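Local coordinates for serine-tRNA ligase (Naegleria fowleri, PDB 6BLJ), which attaches serine to tRNA(Ser) through a seryl-adenylate made from ATP, as a class II aminoacyl-tRNA synthetase, at the interface of chains A and B. Coordinates in Å, arbitrary orientation; residue numbers count along the deposited sequence, not the author numbering. Chains: chain A/B, Serine-tRNA ligase.

All three contacts belong to one two-fold symmetric interface between chains A and B. The C-alpha centres of contact 1 and contact 2 lie about 12 Å apart. Contact 3 sits about 18 Å from contact 1 and 19 Å from contact 2. Contacts 1 and 2 use Phe249, Val271, Tyr269 and His331 with the chains exchanged, so their aromatic cores are twins across the axis. The chain A segment 244-249 joins contact 3 to contact 1; contact 2 uses its copy in chain B. Class II seryl-tRNA synthetases are dimers, and this pairing is probably that dimer.

Contact 1: the interface of chains A and B. Residues chain A 249, 271-274; chain B 269, 315, 317, 331.
A:Phe249 packs its outer edge against one face of the B:Tyr269 ring in this part of the probable dimer interface. The two planes stand 59° apart, an edge-to-face pair with centroids 4.9 Å apart. B:Lys315, from the tyrosine's own chain, lays its CG over the centre of the opposite face. The tyrosine is thus held between an aromatic ring of the partner and an aliphatic chain of its own subunit. A:Val271 adds a methyl: CG1, anti to the backbone N (chi1 165°), is the branch that reaches the ring, 3.5 Å from B:Tyr269 CD1. A:Glu274 CB closes on the ring near CE1. This is the tightly packed part.

The polar side is looser and is bridged by water. B:Lys315 bends at chi3 (-58°), and its CD packs against the A:Gly273 backbone. Its NZ reaches the carbonyl O of A:Gly273 through water 3. The carboxylate of A:Glu274 stays 3.8 Å from the B:His331 ring, measured from OE1 to NE2, too far for a direct bond. Two waters fill in. Water 2 lies between the B:Tyr269 hydroxyl and A:Glu274 OE1. It is 2.7 Å from B:Tyr269 OH, at the edge of that ring and in its plane. Water 1 links the other carboxylate oxygen to the histidine. It sits in the imidazole plane, 2.7 Å from B:His331 NE2 and 2.8 Å from A:Glu274 OE2.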
ATOM      1  N   PHE A 249      10.300  -4.133  14.950  1.00 27.50           N
ATOM      2  CA  PHE A 249      10.236  -2.939  14.101  1.00 32.30           C
ATOM      3  C   PHE A 249      11.551  -2.739  13.373  1.00 27.99           C
ATOM      4  O   PHE A 249      12.611  -2.898  13.976  1.00 24.92           O
ATOM      5  CB  PHE A 249      10.152  -1.606  14.885  1.00 34.22           C
ATOM      6  CG  PHE A 249       9.021  -1.451  15.803  1.00 30.50           C
ATOM      7  CD1 PHE A 249       7.812  -2.053  15.566  1.00 32.16           C
ATOM      8  CD2 PHE A 249       9.169  -0.628  16.915  1.00 30.36           C
ATOM      9  CE1 PHE A 249       6.760  -1.854  16.438  1.00 35.43           C
ATOM     10  CE2 PHE A 249       8.133  -0.427  17.783  1.00 29.03           C
ATOM     11  CZ  PHE A 249       6.924  -1.047  17.552  1.00 31.94           C
ATOM     12  N   VAL A 271       4.143   0.737  10.480  1.00 21.86           N
ATOM     13  CA  VAL A 271       3.863   1.093  11.872  0.55 22.73           C
ATOM     14  C   VAL A 271       4.219   2.557  12.090  1.00 26.02           C
ATOM     15  O   VAL A 271       5.352   2.959  11.798  1.00 27.67           O
ATOM     16  CB  VAL A 271       4.667   0.207  12.840  0.55 25.25           C
ATOM     17  CG1 VAL A 271       4.661   0.804  14.242  0.55 29.56           C
ATOM     18  CG2 VAL A 271       4.094  -1.176  12.837  0.55 21.85           C
ATOM     19  N   THR A 272       3.272   3.349  12.607  1.00 22.93           N
ATOM     20  CA  THR A 272       3.481   4.782  12.788  1.00 28.49           C
ATOM     21  C   THR A 272       3.116   5.227  14.202  1.00 27.15           C
ATOM     22  O   THR A 272       2.354   4.568  14.909  1.00 23.35           O
ATOM     23  CB  THR A 272       2.649   5.600  11.794  1.00 28.08           C
ATOM     24  OG1 THR A 272       1.265   5.403  12.094  1.00 27.29           O
ATOM     25  CG2 THR A 272       2.915   5.147  10.355  1.00 31.99           C
ATOM     26  N   GLY A 273       3.647   6.386  14.588  1.00 26.89           N
ATOM     27  CA  GLY A 273       3.250   7.037  15.819  1.00 26.97           C
ATOM     28  C   GLY A 273       4.391   7.486  16.721  1.00 28.17           C
ATOM     29  O   GLY A 273       4.199   8.386  17.548  1.00 27.64           O
ATOM     30  N   GLU A 274       5.576   6.883  16.592  1.00 24.80           N
ATOM     31  CA  GLU A 274       6.736   7.311  17.379  1.00 25.98           C
ATOM     32  C   GLU A 274       7.957   7.361  16.478  1.00 32.44           C
ATOM     33  O   GLU A 274       8.286   6.356  15.840  1.00 29.13           O
ATOM     34  CB  GLU A 274       7.008   6.374  18.558  1.00 26.35           C
ATOM     35  CG  GLU A 274       7.842   7.022  19.704  1.00 31.44           C
ATOM     36  CD  GLU A 274       9.350   7.027  19.446  1.00 30.00           C
ATOM     37  OE1 GLU A 274       9.832   6.219  18.626  1.00 29.50           O
ATOM     38  OE2 GLU A 274      10.068   7.814  20.109  1.00 35.64           O
TER
ATOM     39  N   TYR B 269       0.691   2.380  18.996  1.00 21.52           N
ATOM     40  CA  TYR B 269       1.123   2.458  17.603  1.00 24.51           C
ATOM     41  C   TYR B 269      -0.024   2.116  16.658  1.00 24.18           C
ATOM     42  O   TYR B 269      -0.867   1.264  16.951  1.00 27.80           O
ATOM     43  CB  TYR B 269       2.266   1.481  17.313  1.00 21.66           C
ATOM     44  CG  TYR B 269       3.625   1.800  17.924  1.00 22.41           C
ATOM     45  CD1 TYR B 269       4.550   2.593  17.242  1.00 21.39           C
ATOM     46  CD2 TYR B 269       3.987   1.288  19.164  1.00 20.54           C
ATOM     47  CE1 TYR B 269       5.813   2.866  17.779  1.00 26.07           C
ATOM     48  CE2 TYR B 269       5.249   1.559  19.727  1.00 22.78           C
ATOM     49  CZ  TYR B 269       6.156   2.341  19.024  1.00 23.61           C
ATOM     50  OH  TYR B 269       7.402   2.598  19.558  1.00 26.14           O
ATOM     51  N   LYS B 315       4.344   3.399  22.768  1.00 22.58           N
ATOM     52  CA  LYS B 315       5.058   4.527  22.187  1.00 27.39           C
ATOM     53  C   LYS B 315       5.835   5.317  23.233  1.00 27.62           C
ATOM     54  O   LYS B 315       6.835   5.959  22.895  1.00 27.94           O
ATOM     55  CB  LYS B 315       4.073   5.435  21.443  1.00 23.48           C
ATOM     56  CG  LYS B 315       3.436   4.761  20.212  1.00 23.29           C
ATOM     57  CD  LYS B 315       2.747   5.795  19.309  1.00 23.03           C
ATOM     58  CE  LYS B 315       1.684   6.557  20.076  1.00 29.58           C
ATOM     59  NZ  LYS B 315       0.707   7.276  19.189  1.00 32.73           N
ATOM     60  N   VAL B 317       5.371   8.083  24.507  1.00 26.50           N
ATOM     61  CA  VAL B 317       5.538   9.474  24.081  1.00 27.14           C
ATOM     62  C   VAL B 317       5.653  10.392  25.290  1.00 35.58           C
ATOM     63  O   VAL B 317       6.478  11.317  25.315  1.00 38.96           O
ATOM     64  CB  VAL B 317       4.387   9.905  23.150  1.00 30.09           C
ATOM     65  CG1 VAL B 317       4.458  11.394  22.865  1.00 26.94           C
ATOM     66  CG2 VAL B 317       4.455   9.135  21.848  1.00 29.37           C
ATOM     67  N   HIS B 331       9.902   0.088  24.027  1.00 24.76           N
ATOM     68  CA  HIS B 331       8.689   0.080  23.212  1.00 21.29           C
ATOM     69  C   HIS B 331       8.151  -1.322  22.961  1.00 21.24           C
ATOM     70  O   HIS B 331       7.037  -1.460  22.444  1.00 22.17           O
ATOM     71  CB  HIS B 331       8.942   0.725  21.836  1.00 21.37           C
ATOM     72  CG  HIS B 331       9.421   2.146  21.896  1.00 25.03           C
ATOM     73  ND1 HIS B 331       8.674   3.166  22.449  1.00 22.79           N
ATOM     74  CD2 HIS B 331      10.552   2.721  21.432  1.00 21.85           C
ATOM     75  CE1 HIS B 331       9.328   4.308  22.330  1.00 26.93           C
ATOM     76  NE2 HIS B 331      10.473   4.065  21.723  1.00 24.19           N
TER
HETATM   77  O   HOH W   1      11.940   6.282  21.470  1.00 25.68           O
HETATM   78  O   HOH W   2       9.328   3.544  17.960  1.00 26.15           O
HETATM   79  O   HOH W   3       1.680   9.524  17.966  1.00 43.28           O

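Contact 2: the interface of chains A and B. Residues chain A 269, 280, 313, 331-332; chain B 248-249, 271, 280, 313.
B:Phe248 has a turned backbone (psi -6°) just before B:Phe249 goes extended into strand 249-251, and its N-H meets the side-chain amide oxygen of A:Gln332, at the start of strand 332-342. B:Phe248 N lies 2.7 Å from A:Gln332 OE1. The hydrogen bond is nearly straight, 164° at the hydrogen, and meets a lone pair in the carbonyl plane. A:Gln332 gets there with CG anti to its backbone N (chi1 174°) and an extended chain. Its NH2 end then lies over one face of the B:Phe248 ring, with NE2 3.1 Å above the plane and offset toward the rim.

B:Phe249 turns off at a steep angle to its neighbour and goes in among A:Tyr269, A:Phe313 and A:Leu280. Its CE2-CZ edge rests on a face of A:Tyr269, the twin of the pair in contact 1. A:Phe313 passes alongside in the opposite direction, with CD1 3.7 Å from B:Phe249 CZ. A:Leu280 comes tip to tip, CD1 3.7 Å from B:Phe249 CE1. Within chain A, that same methyl rests on a face of the A:Phe313 ring, which fixes the two groups that meet B:Phe249 against each other. The neighbouring pair B:Phe248 and B:Phe249 thus combines a polar grip with a ring largely packed into the partner, which probably helps hold the two catalytic cores together as a dimer.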
ATOM      1  N   TYR A 269       3.742  -4.847   6.966  1.00 19.70           N
ATOM      2  CA  TYR A 269       2.914  -3.811   7.580  1.00 24.09           C
ATOM      3  C   TYR A 269       3.731  -2.550   7.874  1.00 24.63           C
ATOM      4  O   TYR A 269       4.914  -2.615   8.221  1.00 22.15           O
ATOM      5  CB  TYR A 269       2.320  -4.303   8.901  1.00 20.11           C
ATOM      6  CG  TYR A 269       1.249  -5.391   8.808  1.00 22.24           C
ATOM      7  CD1 TYR A 269      -0.099  -5.066   8.643  1.00 18.53           C
ATOM      8  CD2 TYR A 269       1.593  -6.732   8.933  1.00 17.83           C
ATOM      9  CE1 TYR A 269      -1.080  -6.055   8.593  1.00 22.92           C
ATOM     10  CE2 TYR A 269       0.623  -7.741   8.885  1.00 20.67           C
ATOM     11  CZ  TYR A 269      -0.706  -7.404   8.713  1.00 18.57           C
ATOM     12  OH  TYR A 269      -1.664  -8.394   8.688  1.00 21.05           O
ATOM     13  N   LEU A 280       6.841  -3.578  10.432  1.00 21.26           N
ATOM     14  CA  LEU A 280       6.935  -4.801  11.222  1.00 18.49           C
ATOM     15  C   LEU A 280       7.742  -5.828  10.434  1.00 26.08           C
ATOM     16  O   LEU A 280       7.589  -5.960   9.216  1.00 20.97           O
ATOM     17  CB  LEU A 280       5.546  -5.364  11.528  1.00 18.24           C
ATOM     18  CG  LEU A 280       4.636  -4.533  12.444  1.00 25.01           C
ATOM     19  CD1 LEU A 280       3.255  -5.153  12.552  1.00 20.86           C
ATOM     20  CD2 LEU A 280       5.261  -4.391  13.839  1.00 26.63           C
ATOM     21  N   PHE A 313       5.453 -10.865  11.168  1.00 20.80           N
ATOM     22  CA  PHE A 313       4.194 -10.282  10.713  1.00 17.82           C
ATOM     23  C   PHE A 313       4.176 -10.220   9.194  1.00 22.17           C
ATOM     24  O   PHE A 313       5.117  -9.701   8.579  1.00 22.57           O
ATOM     25  CB  PHE A 313       3.990  -8.882  11.291  1.00 19.89           C
ATOM     26  CG  PHE A 313       4.067  -8.821  12.806  1.00 20.31           C
ATOM     27  CD1 PHE A 313       2.915  -8.904  13.582  1.00 26.20           C
ATOM     28  CD2 PHE A 313       5.292  -8.669  13.448  1.00 24.20           C
ATOM     29  CE1 PHE A 313       2.988  -8.824  14.983  1.00 23.60           C
ATOM     30  CE2 PHE A 313       5.372  -8.602  14.844  1.00 28.04           C
ATOM     31  CZ  PHE A 313       4.222  -8.675  15.603  1.00 23.39           C
ATOM     32  N   HIS A 331      -1.185 -13.888   9.870  1.00 20.81           N
ATOM     33  CA  HIS A 331      -0.444 -12.633   9.817  1.00 17.49           C
ATOM     34  C   HIS A 331       0.582 -12.500  10.932  1.00 24.32           C
ATOM     35  O   HIS A 331       1.419 -11.596  10.861  1.00 20.91           O
ATOM     36  CB  HIS A 331      -1.385 -11.424   9.901  1.00 18.02           C
ATOM     37  CG  HIS A 331      -2.409 -11.372   8.812  1.00 18.94           C
ATOM     38  ND1 HIS A 331      -2.077 -11.251   7.481  1.00 20.02           N
ATOM     39  CD2 HIS A 331      -3.763 -11.393   8.864  1.00 18.35           C
ATOM     40  CE1 HIS A 331      -3.184 -11.211   6.757  1.00 23.50           C
ATOM     41  NE2 HIS A 331      -4.220 -11.305   7.571  1.00 20.22           N
ATOM     42  N   GLN A 332       0.535 -13.378  11.940  1.00 17.75           N
ATOM     43  CA  GLN A 332       1.339 -13.250  13.153  1.00 19.87           C
ATOM     44  C   GLN A 332       1.734 -14.637  13.641  1.00 20.26           C
ATOM     45  O   GLN A 332       0.859 -15.458  13.946  1.00 19.90           O
ATOM     46  CB  GLN A 332       0.539 -12.501  14.230  1.00 21.82           C
ATOM     47  CG  GLN A 332       1.187 -12.401  15.597  1.00 21.63           C
ATOM     48  CD  GLN A 332       0.193 -11.890  16.643  1.00 26.38           C
ATOM     49  OE1 GLN A 332      -0.515 -10.911  16.420  1.00 22.14           O
ATOM     50  NE2 GLN A 332       0.113 -12.579  17.767  1.00 20.60           N
TER
ATOM     51  N   PHE B 248      -1.724  -9.608  18.455  1.00 23.52           N
ATOM     52  CA  PHE B 248      -1.008  -8.415  18.878  1.00 21.30           C
ATOM     53  C   PHE B 248      -1.546  -7.153  18.189  1.00 22.74           C
ATOM     54  O   PHE B 248      -1.074  -6.060  18.504  1.00 28.55           O
ATOM     55  CB  PHE B 248       0.515  -8.544  18.608  1.00 18.56           C
ATOM     56  CG  PHE B 248       1.205  -9.739  19.301  1.00 22.49           C
ATOM     57  CD1 PHE B 248       0.527 -10.562  20.207  1.00 21.70           C
ATOM     58  CD2 PHE B 248       2.547 -10.010  19.044  1.00 18.85           C
ATOM     59  CE1 PHE B 248       1.177 -11.687  20.802  1.00 19.71           C
ATOM     60  CE2 PHE B 248       3.208 -11.114  19.636  1.00 22.50           C
ATOM     61  CZ  PHE B 248       2.511 -11.949  20.515  1.00 20.74           C
ATOM     62  N   PHE B 249      -2.479  -7.308  17.239  1.00 22.55           N
ATOM     63  CA  PHE B 249      -3.238  -6.266  16.537  1.00 30.19           C
ATOM     64  C   PHE B 249      -4.646  -6.210  17.081  1.00 21.58           C
ATOM     65  O   PHE B 249      -5.261  -7.257  17.289  1.00 24.67           O
ATOM     66  CB  PHE B 249      -3.516  -6.571  15.055  1.00 32.71           C
ATOM     67  CG  PHE B 249      -2.351  -6.805  14.208  1.00 27.40           C
ATOM     68  CD1 PHE B 249      -1.137  -6.234  14.474  1.00 30.61           C
ATOM     69  CD2 PHE B 249      -2.509  -7.577  13.060  1.00 30.83           C
ATOM     70  CE1 PHE B 249      -0.071  -6.454  13.630  1.00 32.55           C
ATOM     71  CE2 PHE B 249      -1.461  -7.799  12.223  1.00 25.11           C
ATOM     72  CZ  PHE B 249      -0.231  -7.239  12.508  1.00 27.20           C
ATOM     73  N   VAL B 271      -1.003   0.469  12.915  1.00 24.49           N
ATOM     74  CA  VAL B 271      -0.507  -0.518  11.957  0.56 25.56           C
ATOM     75  C   VAL B 271      -1.409  -0.503  10.733  1.00 29.10           C
ATOM     76  O   VAL B 271      -2.624  -0.698  10.866  1.00 30.07           O
ATOM     77  CB  VAL B 271      -0.481  -1.925  12.567  0.56 26.59           C
ATOM     78  CG1 VAL B 271      -0.149  -2.959  11.495  0.56 28.41           C
ATOM     79  CG2 VAL B 271       0.511  -1.970  13.666  0.56 21.63           C
ATOM     80  N   LEU B 280      -1.354  -1.727  17.485  1.00 22.18           N
ATOM     81  CA  LEU B 280      -0.615  -2.723  18.261  1.00 24.36           C
ATOM     82  C   LEU B 280      -1.058  -2.658  19.714  1.00 27.43           C
ATOM     83  O   LEU B 280      -1.256  -1.573  20.257  1.00 23.52           O
ATOM     84  CB  LEU B 280       0.887  -2.464  18.184  1.00 19.66           C
ATOM     85  CG  LEU B 280       1.559  -2.678  16.825  1.00 23.62           C
ATOM     86  CD1 LEU B 280       3.031  -2.236  16.872  1.00 19.62           C
ATOM     87  CD2 LEU B 280       1.445  -4.151  16.440  1.00 27.86           C
ATOM     88  N   PHE B 313       3.517  -3.398  22.988  1.00 18.77           N
ATOM     89  CA  PHE B 313       4.105  -2.288  22.245  1.00 19.03           C
ATOM     90  C   PHE B 313       3.590  -0.966  22.796  1.00 25.84           C
ATOM     91  O   PHE B 313       2.374  -0.772  22.916  1.00 25.08           O
ATOM     92  CB  PHE B 313       3.760  -2.410  20.760  1.00 19.83           C
ATOM     93  CG  PHE B 313       4.150  -3.729  20.160  1.00 21.10           C
ATOM     94  CD1 PHE B 313       5.360  -3.876  19.495  1.00 26.73           C
ATOM     95  CD2 PHE B 313       3.302  -4.827  20.259  1.00 24.47           C
ATOM     96  CE1 PHE B 313       5.713  -5.107  18.917  1.00 25.75           C
ATOM     97  CE2 PHE B 313       3.650  -6.045  19.680  1.00 28.23           C
ATOM     98  CZ  PHE B 313       4.854  -6.175  19.017  1.00 27.12           C
TER

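Contact 3: the interface of chains A and B. Residues chain A 244, 247, 287-288, 290-291, 295; chain B 202, 205, 208-209, 216.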
ATOM      1  N   ILE A 244      19.497 -14.924  19.697  1.00 23.98           N
ATOM      2  CA  ILE A 244      19.369 -13.476  19.570  1.00 23.66           C
ATOM      3  C   ILE A 244      17.901 -13.110  19.384  1.00 24.18           C
ATOM      4  O   ILE A 244      17.230 -13.601  18.478  1.00 23.94           O
ATOM      5  CB  ILE A 244      20.261 -12.908  18.438  1.00 25.76           C
ATOM      6  CG1 ILE A 244      20.136 -11.387  18.339  1.00 26.14           C
ATOM      7  CG2 ILE A 244      19.987 -13.575  17.081  1.00 26.32           C
ATOM      8  CD1 ILE A 244      21.197 -10.755  17.396  1.00 27.81           C
ATOM      9  N   PRO A 247      14.529  -6.530  17.552  1.00 21.03           N
ATOM     10  CA  PRO A 247      13.396  -5.628  17.330  1.00 20.78           C
ATOM     11  C   PRO A 247      12.418  -6.285  16.381  1.00 20.61           C
ATOM     12  O   PRO A 247      12.812  -6.992  15.453  1.00 19.77           O
ATOM     13  CB  PRO A 247      14.036  -4.381  16.691  1.00 22.45           C
ATOM     14  CG  PRO A 247      15.502  -4.421  17.147  1.00 24.77           C
ATOM     15  CD  PRO A 247      15.821  -5.906  17.171  1.00 25.09           C
ATOM     16  N   PRO A 287      16.137  -8.069  10.679  1.00 23.27           N
ATOM     17  CA  PRO A 287      16.957  -7.288  11.622  1.00 21.87           C
ATOM     18  C   PRO A 287      18.322  -7.904  11.895  1.00 22.63           C
ATOM     19  O   PRO A 287      19.285  -7.168  12.155  1.00 21.90           O
ATOM     20  CB  PRO A 287      16.098  -7.246  12.899  1.00 22.33           C
ATOM     21  CG  PRO A 287      15.201  -8.467  12.804  1.00 19.83           C
ATOM     22  CD  PRO A 287      14.896  -8.565  11.317  1.00 19.50           C
ATOM     23  N   ILE A 288      18.448  -9.230  11.848  1.00 23.97           N
ATOM     24  CA  ILE A 288      19.756  -9.827  12.100  1.00 23.39           C
ATOM     25  C   ILE A 288      20.724  -9.490  10.967  1.00 29.51           C
ATOM     26  O   ILE A 288      21.925  -9.294  11.195  1.00 26.88           O
ATOM     27  CB  ILE A 288      19.625 -11.348  12.319  1.00 25.50           C
ATOM     28  CG1 ILE A 288      18.826 -11.635  13.605  1.00 21.24           C
ATOM     29  CG2 ILE A 288      21.007 -12.002  12.418  1.00 25.60           C
ATOM     30  CD1 ILE A 288      18.460 -13.099  13.763  1.00 29.58           C
ATOM     31  N   ALA A 290      20.508  -6.636   9.172  1.00 26.64           N
ATOM     32  CA  ALA A 290      20.829  -5.221   9.356  1.00 26.31           C
ATOM     33  C   ALA A 290      21.792  -5.016  10.523  1.00 27.62           C
ATOM     34  O   ALA A 290      22.586  -4.072  10.513  1.00 25.95           O
ATOM     35  CB  ALA A 290      19.543  -4.410   9.569  1.00 23.35           C
ATOM     36  N   PHE A 291      21.758  -5.921  11.508  1.00 25.39           N
ATOM     37  CA  PHE A 291      22.691  -5.915  12.633  1.00 27.47           C
ATOM     38  C   PHE A 291      24.142  -5.876  12.165  1.00 34.00           C
ATOM     39  O   PHE A 291      25.011  -5.357  12.876  1.00 31.27           O
ATOM     40  CB  PHE A 291      22.422  -7.170  13.488  1.00 25.19           C
ATOM     41  CG  PHE A 291      23.260  -7.295  14.748  1.00 28.93           C
ATOM     42  CD1 PHE A 291      22.752  -6.901  15.978  1.00 24.81           C
ATOM     43  CD2 PHE A 291      24.518  -7.889  14.715  1.00 30.69           C
ATOM     44  CE1 PHE A 291      23.512  -7.042  17.154  1.00 25.64           C
ATOM     45  CE2 PHE A 291      25.272  -8.032  15.873  1.00 35.62           C
ATOM     46  CZ  PHE A 291      24.772  -7.612  17.093  1.00 29.55           C
ATOM     47  N   LYS A 295      29.960  -3.714   8.925  1.00 40.19           N
ATOM     48  CA  LYS A 295      30.966  -4.377   9.740  1.00 43.01           C
ATOM     49  C   LYS A 295      31.948  -5.140   8.856  1.00 43.34           C
ATOM     50  O   LYS A 295      31.678  -5.428   7.689  1.00 45.21           O
ATOM     51  CB  LYS A 295      30.305  -5.306  10.759  1.00 40.40           C
ATOM     52  CG  LYS A 295      29.566  -4.539  11.849  1.00 42.83           C
ATOM     53  CD  LYS A 295      28.955  -5.467  12.884  1.00 46.16           C
ATOM     54  CE  LYS A 295      28.351  -4.680  14.049  1.00 44.91           C
ATOM     55  NZ  LYS A 295      27.284  -5.463  14.736  1.00 38.84           N
TER
ATOM     56  N   ALA B 202      22.656  -5.389  22.994  1.00 33.20           N
ATOM     57  CA  ALA B 202      23.180  -4.522  21.943  1.00 28.63           C
ATOM     58  C   ALA B 202      22.152  -3.424  21.690  1.00 33.92           C
ATOM     59  O   ALA B 202      21.259  -3.575  20.849  1.00 26.50           O
ATOM     60  CB  ALA B 202      23.490  -5.318  20.678  1.00 30.25           C
ATOM     61  N   GLU B 205      23.242  -1.423  17.869  1.00 30.16           N
ATOM     62  CA  GLU B 205      22.551  -1.999  16.716  1.00 28.19           C
ATOM     63  C   GLU B 205      21.033  -1.953  16.899  1.00 25.11           C
ATOM     64  O   GLU B 205      20.287  -1.767  15.926  1.00 27.89           O
ATOM     65  CB  GLU B 205      23.000  -3.447  16.477  1.00 25.23           C
ATOM     66  CG  GLU B 205      24.454  -3.619  16.011  1.00 26.34           C
ATOM     67  CD  GLU B 205      25.448  -3.715  17.184  1.00 35.83           C
ATOM     68  OE1 GLU B 205      25.068  -3.377  18.328  1.00 27.89           O
ATOM     69  OE2 GLU B 205      26.613  -4.102  16.948  1.00 34.05           O
ATOM     70  N   GLN B 208      19.935   1.616  15.880  1.00 25.53           N
ATOM     71  CA  GLN B 208      20.141   1.724  14.437  1.00 28.99           C
ATOM     72  C   GLN B 208      19.050   0.983  13.672  1.00 30.01           C
ATOM     73  O   GLN B 208      18.500   1.493  12.688  1.00 25.83           O
ATOM     74  CB  GLN B 208      21.512   1.140  14.081  1.00 37.71           C
ATOM     75  CG  GLN B 208      21.827   1.035  12.582  1.00 49.64           C
ATOM     76  CD  GLN B 208      22.654  -0.225  12.237  1.00 56.19           C
ATOM     77  OE1 GLN B 208      23.814  -0.348  12.653  1.00 59.35           O
ATOM     78  NE2 GLN B 208      22.057  -1.154  11.449  1.00 33.08           N
ATOM     79  N   VAL B 209      18.720  -0.224  14.114  1.00 24.26           N
ATOM     80  CA  VAL B 209      17.782  -1.051  13.367  1.00 25.85           C
ATOM     81  C   VAL B 209      16.344  -0.660  13.677  1.00 26.83           C
ATOM     82  O   VAL B 209      15.524  -0.517  12.763  1.00 25.25           O
ATOM     83  CB  VAL B 209      18.050  -2.538  13.666  1.00 23.30           C
ATOM     84  CG1 VAL B 209      16.904  -3.410  13.154  1.00 25.84           C
ATOM     85  CG2 VAL B 209      19.386  -2.963  13.046  1.00 24.09           C
ATOM     86  N   PHE B 216      18.687  -5.466  20.761  1.00 24.02           N
ATOM     87  CA  PHE B 216      18.799  -6.914  20.584  1.00 24.11           C
ATOM     88  C   PHE B 216      19.222  -7.510  21.921  1.00 26.82           C
ATOM     89  O   PHE B 216      20.059  -6.928  22.624  1.00 26.43           O
ATOM     90  CB  PHE B 216      19.847  -7.317  19.540  1.00 24.73           C
ATOM     91  CG  PHE B 216      19.531  -6.904  18.126  1.00 30.59           C
ATOM     92  CD1 PHE B 216      19.099  -7.850  17.192  1.00 26.52           C
ATOM     93  CD2 PHE B 216      19.726  -5.592  17.710  1.00 23.17           C
ATOM     94  CE1 PHE B 216      18.839  -7.481  15.863  1.00 25.23           C
ATOM     95  CE2 PHE B 216      19.461  -5.210  16.396  1.00 23.83           C
ATOM     96  CZ  PHE B 216      19.022  -6.169  15.468  1.00 25.23           C
TER
HETATM   97  O   HOH W   4      25.972  -2.459  12.447  1.00 43.06           O
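Aromatic and aliphatic packing centres on A:Phe291 and B:Phe216. Their rings meet edge to face, with planes 77° apart and A:Phe291 CD1 over the centre of the B:Phe216 ring. A:Ile244 touches the rim, with CD1 3.6 Å from B:Phe216 CD1. B:Val209 fits its two methyls against A:Pro287 and A:Ala290 of helix 285-290.

CH-pi contacts are made to both rings. A:Pro247 takes the opposite face of B:Phe216, its CD 3.5 Å from the centroid of that ring. B:Phe216 is therefore clamped on both faces by chain A. B:Glu205 bends at chi2 (87°) and lays CG over one face of the A:Phe291 ring. Its carboxylate is nearly parallel to that ring.

Charge pairing uses the same glutamate. A:Lys295 NZ forms a salt bridge to B:Glu205 OE2 at 2.7 Å, on the anti lone pair. Within chain A, NZ also hydrogen-bonds the carbonyl O of A:Phe291 at 2.9 Å, which ties the lysine to the backbone beside the stacked ring.

B:Gln208 of helix 203-210 adds a hydrogen bond. Its NE2 donates to the A:Ala290 carbonyl O at 3.1 Å, from above the carbonyl plane. Its OE1 reaches A:Phe291 O through water 4.

Together these contacts dock helix 203-210 and strand 216-218 of one subunit against helix 285-290, the residues that follow it and the 244-247 segment of the other, probably steadying the dimer at some distance from contacts 1 and 2.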